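Flower-specific gamma-thionin-like protein/acidic protein (Solanum lycopersicum, PDB 4UJ0) binds phosphatidylinositol 4,5-bisphosphate through a dimeric cationic grip and thereby mediates cell lysis, as a secreted plant defensin. Local coordinates at residues Asp19-Gly33 against Cys36-Pro48. Numbering follows the deposited sequence.
Sequences DSSCRKYCIKEKFTG and CSKLQRKCLCTKP
The carbonyl oxygen of T46 takes two backbone N-H groups, a firm bond from T32 N (2.9 Å) and a weak one from G33 N. T32 and G33 thus share T46 as partner, a classic beta bulge where strand 33-36 begins. In return T46 N donates to G33 O (2.9 Å). The bulge joins the turn after the helix to the sheet in the cysteine-stabilised alpha-beta fold of plant defensins. Helix 19-28 crosses strand 43-48 with axes 8.1 Å apart and is bolted to it by two disulfides, C22-C43 and C26-C45. C22 and C26 lie one helical turn apart; C43 and C45 are alternate strand residues. The two bridges nearly touch, with C26 SG 3.5 Å from C43 SG.

A Schellman motif, with K30 as its C-prime residue, closes the helix and leads the chain to F31. The F31 ring is clamped between strand residues. C45 CB lies over one face, 3.5 Å from the ring centroid, with C45 SG also on that side. K47 covers the opposite face, crossing F31 at about a right angle. Its chain bends at CG-CD (chi3 67°), which carries CE over the ring and sets NZ above the face in a cation-pi contact, 4.9 Å from the centroid. One water joins K47 NZ to E29 O. The E29 carboxylate is hydrogen-bonded to the hydroxyls of S9 and T11 and to Q10 N. A second water links the hydroxyls of T32 and T46. At the start of the helix, C36 N donates to D19 OD1 (2.8 Å), approaching from above the carboxylate plane.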
loop_
_atom_site.group_PDB
_atom_site.type_symbol
_atom_site.label_atom_id
_atom_site.label_comp_id
_atom_site.label_asym_id
_atom_site.label_seq_id
_atom_site.Cartn_x
_atom_site.Cartn_y
_atom_site.Cartn_z
ATOM N N ASP A 19 7.125 3.229 -3.886
ATOM C CA ASP A 19 6.394 1.992 -3.632
ATOM C C ASP A 19 7.011 1.185 -2.493
ATOM O O ASP A 19 6.293 0.582 -1.684
ATOM C CB ASP A 19 6.390 1.101 -4.872
ATOM C CG ASP A 19 5.428 1.574 -5.939
ATOM O OD1 ASP A 19 4.700 2.558 -5.717
ATOM O OD2 ASP A 19 5.383 0.925 -7.004
ATOM N N SER A 20 8.345 1.145 -2.457
ATOM C CA SER A 20 9.057 0.280 -1.516
ATOM C C SER A 20 8.738 0.638 -0.071
ATOM O O SER A 20 8.644 -0.239 0.788
ATOM C CB SER A 20 10.575 0.320 -1.759
ATOM O OG SER A 20 11.068 1.650 -1.806
ATOM N N SER A 21 8.552 1.923 0.190
ATOM C CA SER A 21 8.232 2.403 1.529
ATOM C C SER A 21 6.792 2.009 1.886
ATOM O O SER A 21 6.522 1.487 2.963
ATOM C CB SER A 21 8.417 3.913 1.577
ATOM O OG SER A 21 8.013 4.435 2.825
ATOM N N CYS A 22 5.877 2.258 0.961
ATOM C CA CYS A 22 4.480 1.873 1.132
ATOM C C CYS A 22 4.380 0.358 1.411
ATOM O O CYS A 22 3.667 -0.090 2.314
ATOM C CB CYS A 22 3.704 2.233 -0.143
ATOM S SG CYS A 22 1.993 1.637 -0.227
ATOM N N ARG A 23 5.069 -0.429 0.604
ATOM C CA ARG A 23 5.039 -1.878 0.752
ATOM C C ARG A 23 5.396 -2.272 2.197
ATOM O O ARG A 23 4.749 -3.151 2.788
ATOM C CB ARG A 23 6.006 -2.515 -0.242
ATOM C CG ARG A 23 6.009 -4.033 -0.264
ATOM C CD ARG A 23 7.060 -4.555 -1.223
ATOM N NE ARG A 23 7.062 -3.803 -2.480
ATOM C CZ ARG A 23 8.148 -3.299 -3.072
ATOM N NH1 ARG A 23 9.362 -3.454 -2.545
ATOM N NH2 ARG A 23 8.024 -2.632 -4.216
ATOM N N LYS A 24 6.411 -1.619 2.768
ATOM C CA LYS A 24 6.880 -1.970 4.101
ATOM C C LYS A 24 5.791 -1.722 5.137
ATOM O O LYS A 24 5.513 -2.580 5.970
ATOM C CB LYS A 24 8.125 -1.158 4.472
ATOM C CG LYS A 24 8.767 -1.615 5.777
ATOM C CD LYS A 24 9.935 -0.722 6.202
ATOM C CE LYS A 24 9.480 0.707 6.450
ATOM N NZ LYS A 24 8.344 0.800 7.423
ATOM N N TYR A 25 5.180 -0.545 5.078
ATOM C CA TYR A 25 4.066 -0.224 5.970
ATOM C C TYR A 25 2.919 -1.223 5.780
ATOM O O TYR A 25 2.338 -1.716 6.752
ATOM C CB TYR A 25 3.558 1.209 5.735
ATOM C CG TYR A 25 4.417 2.298 6.353
ATOM C CD1 TYR A 25 5.474 2.865 5.645
ATOM C CD2 TYR A 25 4.173 2.752 7.632
ATOM C CE1 TYR A 25 6.253 3.837 6.198
ATOM C CE2 TYR A 25 4.937 3.747 8.193
ATOM C CZ TYR A 25 5.983 4.287 7.470
ATOM O OH TYR A 25 6.771 5.257 8.013
ATOM N N CYS A 26 2.598 -1.535 4.532
ATOM C CA CYS A 26 1.463 -2.410 4.261
ATOM C C CYS A 26 1.659 -3.817 4.795
ATOM O O CYS A 26 0.733 -4.431 5.347
ATOM C CB CYS A 26 1.153 -2.429 2.769
ATOM S SG CYS A 26 0.491 -0.893 2.217
ATOM N N ILE A 27 2.879 -4.337 4.693
ATOM C CA ILE A 27 3.138 -5.668 5.211
ATOM C C ILE A 27 2.977 -5.699 6.726
ATOM O O ILE A 27 2.483 -6.700 7.287
ATOM C CB ILE A 27 4.521 -6.158 4.759
ATOM C CG1 ILE A 27 4.446 -6.451 3.261
ATOM C CG2 ILE A 27 4.964 -7.415 5.536
ATOM C CD1 ILE A 27 5.803 -6.621 2.587
ATOM N N LYS A 28 3.338 -4.599 7.390
ATOM C CA LYS A 28 3.183 -4.512 8.835
ATOM C C LYS A 28 1.695 -4.464 9.197
ATOM O O LYS A 28 1.302 -4.863 10.294
ATOM C CB LYS A 28 3.920 -3.295 9.403
ATOM C CG LYS A 28 5.429 -3.377 9.282
ATOM C CD LYS A 28 6.116 -2.234 10.038
ATOM C CE LYS A 28 7.629 -2.416 10.052
ATOM N NZ LYS A 28 8.312 -1.309 10.792
ATOM N N GLU A 29 0.887 -3.968 8.269
ATOM C CA GLU A 29 -0.577 -3.948 8.394
ATOM C C GLU A 29 -1.227 -5.290 8.005
ATOM O O GLU A 29 -2.446 -5.379 7.896
ATOM C CB GLU A 29 -1.168 -2.818 7.537
ATOM C CG GLU A 29 -0.909 -1.413 8.088
ATOM C CD GLU A 29 -1.469 -0.296 7.212
ATOM O OE1 GLU A 29 -2.696 -0.275 6.921
ATOM O OE2 GLU A 29 -0.671 0.583 6.818
ATOM N N LYS A 30 -0.414 -6.320 7.788
ATOM C CA LYS A 30 -0.900 -7.676 7.470
ATOM C C LYS A 30 -1.448 -7.817 6.038
ATOM O O LYS A 30 -2.255 -8.702 5.751
ATOM C CB LYS A 30 -1.961 -8.146 8.482
ATOM C CG LYS A 30 -1.526 -8.081 9.939
ATOM C CD LYS A 30 -0.235 -8.850 10.161
ATOM C CE LYS A 30 -0.001 -9.132 11.640
ATOM N NZ LYS A 30 -0.881 -10.233 12.152
ATOM N N PHE A 31 -0.986 -6.953 5.146
ATOM C CA PHE A 31 -1.163 -7.129 3.723
ATOM C C PHE A 31 0.081 -7.815 3.193
ATOM O O PHE A 31 1.044 -8.026 3.935
ATOM C CB PHE A 31 -1.409 -5.778 3.040
ATOM C CG PHE A 31 -2.750 -5.175 3.379
ATOM C CD1 PHE A 31 -2.925 -4.506 4.574
ATOM C CD2 PHE A 31 -3.818 -5.275 2.514
ATOM C CE1 PHE A 31 -4.159 -3.948 4.909
ATOM C CE2 PHE A 31 -5.061 -4.705 2.832
ATOM C CZ PHE A 31 -5.221 -4.044 4.034
ATOM N N THR A 32 0.068 -8.181 1.917
ATOM C CA THR A 32 1.188 -8.912 1.341
ATOM C C THR A 32 2.024 -8.045 0.434
ATOM O O THR A 32 3.029 -8.495 -0.115
ATOM C CB THR A 32 0.738 -10.166 0.554
ATOM O OG1 THR A 32 0.014 -9.775 -0.618
ATOM C CG2 THR A 32 -0.116 -11.070 1.440
ATOM N N GLY A 33 1.605 -6.790 0.282
ATOM C CA GLY A 33 2.348 -5.812 -0.499
ATOM C C GLY A 33 1.661 -4.463 -0.506
ATOM O O GLY A 33 0.690 -4.226 0.218
ATOM N N CYS A 36 2.244 2.881 -4.327
ATOM C CA CYS A 36 1.711 4.232 -4.387
ATOM C C CYS A 36 0.779 4.357 -5.565
ATOM O O CYS A 36 1.072 3.856 -6.658
ATOM C CB CYS A 36 2.836 5.249 -4.561
ATOM S SG CYS A 36 4.059 5.216 -3.246
ATOM N N SER A 37 -0.343 5.029 -5.352
ATOM C CA SER A 37 -1.145 5.467 -6.478
ATOM C C SER A 37 -0.423 6.685 -7.062
ATOM O O SER A 37 -0.250 7.686 -6.381
ATOM C CB SER A 37 -2.584 5.783 -6.053
ATOM O OG SER A 37 -2.666 6.850 -5.136
ATOM N N LYS A 38 0.056 6.571 -8.301
ATOM C CA LYS A 38 0.776 7.676 -8.937
ATOM C C LYS A 38 -0.159 8.871 -9.043
ATOM O O LYS A 38 0.274 10.017 -9.158
ATOM C CB LYS A 38 1.276 7.275 -10.324
ATOM C CG LYS A 38 2.301 6.158 -10.310
ATOM C CD LYS A 38 3.035 6.058 -11.634
ATOM C CE LYS A 38 4.000 4.881 -11.650
ATOM N NZ LYS A 38 3.298 3.557 -11.609
ATOM N N LEU A 39 -1.449 8.570 -8.957
ATOM C CA LEU A 39 -2.521 9.532 -9.147
ATOM C C LEU A 39 -2.637 10.488 -7.964
ATOM O O LEU A 39 -2.364 11.687 -8.074
ATOM C CB LEU A 39 -3.842 8.767 -9.292
ATOM C CG LEU A 39 -3.778 7.461 -10.098
ATOM C CD1 LEU A 39 -5.138 6.773 -10.141
ATOM C CD2 LEU A 39 -3.267 7.735 -11.507
ATOM N N GLN A 40 -3.036 9.917 -6.834
ATOM C CA GLN A 40 -3.431 10.648 -5.643
ATOM C C GLN A 40 -2.293 10.587 -4.621
ATOM O O GLN A 40 -2.379 11.166 -3.538
ATOM C CB GLN A 40 -4.696 9.989 -5.071
ATOM C CG GLN A 40 -5.549 10.853 -4.141
ATOM C CD GLN A 40 -6.810 10.126 -3.648
ATOM O OE1 GLN A 40 -7.015 8.936 -3.924
ATOM N NE2 GLN A 40 -7.656 10.845 -2.909
ATOM N N ARG A 41 -1.227 9.872 -4.964
ATOM C CA ARG A 41 -0.082 9.739 -4.072
ATOM C C ARG A 41 -0.476 9.163 -2.709
ATOM O O ARG A 41 0.011 9.621 -1.673
ATOM C CB ARG A 41 0.598 11.093 -3.874
ATOM C CG ARG A 41 1.172 11.737 -5.138
ATOM C CD ARG A 41 2.306 10.916 -5.693
ATOM N NE ARG A 41 2.871 11.471 -6.916
ATOM C CZ ARG A 41 3.556 10.758 -7.805
ATOM N NH1 ARG A 41 3.765 9.461 -7.613
ATOM N NH2 ARG A 41 4.029 11.340 -8.890
ATOM N N LYS A 42 -1.366 8.173 -2.723
ATOM C CA LYS A 42 -1.719 7.427 -1.516
ATOM C C LYS A 42 -0.994 6.100 -1.542
ATOM O O LYS A 42 -0.744 5.540 -2.609
ATOM C CB LYS A 42 -3.235 7.192 -1.437
ATOM C CG LYS A 42 -4.032 8.419 -0.988
ATOM C CD LYS A 42 -3.508 8.924 0.342
ATOM C CE LYS A 42 -4.492 9.818 1.065
ATOM N NZ LYS A 42 -4.016 10.108 2.455
ATOM N N CYS A 43 -0.660 5.584 -0.362
ATOM C CA CYS A 43 -0.164 4.215 -0.238
ATOM C C CYS A 43 -1.351 3.248 -0.217
ATOM O O CYS A 43 -2.236 3.352 0.644
ATOM C CB CYS A 43 0.668 4.072 1.030
ATOM S SG CYS A 43 1.163 2.417 1.461
ATOM N N LEU A 44 -1.371 2.335 -1.187
ATOM C CA LEU A 44 -2.453 1.353 -1.342
ATOM C C LEU A 44 -1.917 -0.022 -1.007
ATOM O O LEU A 44 -0.999 -0.508 -1.658
ATOM C CB LEU A 44 -2.987 1.353 -2.779
ATOM C CG LEU A 44 -3.541 2.704 -3.235
ATOM C CD1 LEU A 44 -4.103 2.623 -4.661
ATOM C CD2 LEU A 44 -4.603 3.176 -2.256
ATOM N N CYS A 45 -2.482 -0.635 0.022
ATOM C CA CYS A 45 -2.046 -1.959 0.442
ATOM C C CYS A 45 -2.807 -3.017 -0.329
ATOM O O CYS A 45 -3.985 -2.838 -0.612
ATOM C CB CYS A 45 -2.286 -2.141 1.934
ATOM S SG CYS A 45 -1.403 -0.964 2.995
ATOM N N THR A 46 -2.126 -4.125 -0.619
ATOM C CA THR A 46 -2.690 -5.194 -1.417
ATOM C C THR A 46 -2.507 -6.568 -0.765
ATOM O O THR A 46 -1.489 -6.852 -0.120
ATOM C CB THR A 46 -2.051 -5.199 -2.828
ATOM O OG1 THR A 46 -0.614 -5.242 -2.713
ATOM C CG2 THR A 46 -2.466 -3.938 -3.591
ATOM N N LYS A 47 -3.508 -7.425 -0.949
ATOM C CA LYS A 47 -3.415 -8.821 -0.532
ATOM C C LYS A 47 -4.372 -9.630 -1.382
ATOM O O LYS A 47 -5.325 -9.096 -1.959
ATOM C CB LYS A 47 -3.756 -8.974 0.959
ATOM C CG LYS A 47 -5.189 -8.537 1.304
ATOM C CD LYS A 47 -5.687 -9.125 2.613
ATOM C CE LYS A 47 -4.948 -8.597 3.809
ATOM N NZ LYS A 47 -5.622 -9.005 5.090
ATOM N N PRO A 48 -4.130 -10.932 -1.477
ATOM C CA PRO A 48 -5.074 -11.805 -2.165
ATOM C C PRO A 48 -6.463 -11.680 -1.557
ATOM O O PRO A 48 -6.625 -11.642 -0.335
ATOM C CB PRO A 48 -4.489 -13.204 -1.915
ATOM C CG PRO A 48 -3.023 -12.945 -1.670
ATOM C CD PRO A 48 -2.991 -11.676 -0.909
HETATM O O HOH W 1 -4.924 -6.748 6.665
HETATM O O HOH W 2 0.192 -7.849 -2.707
#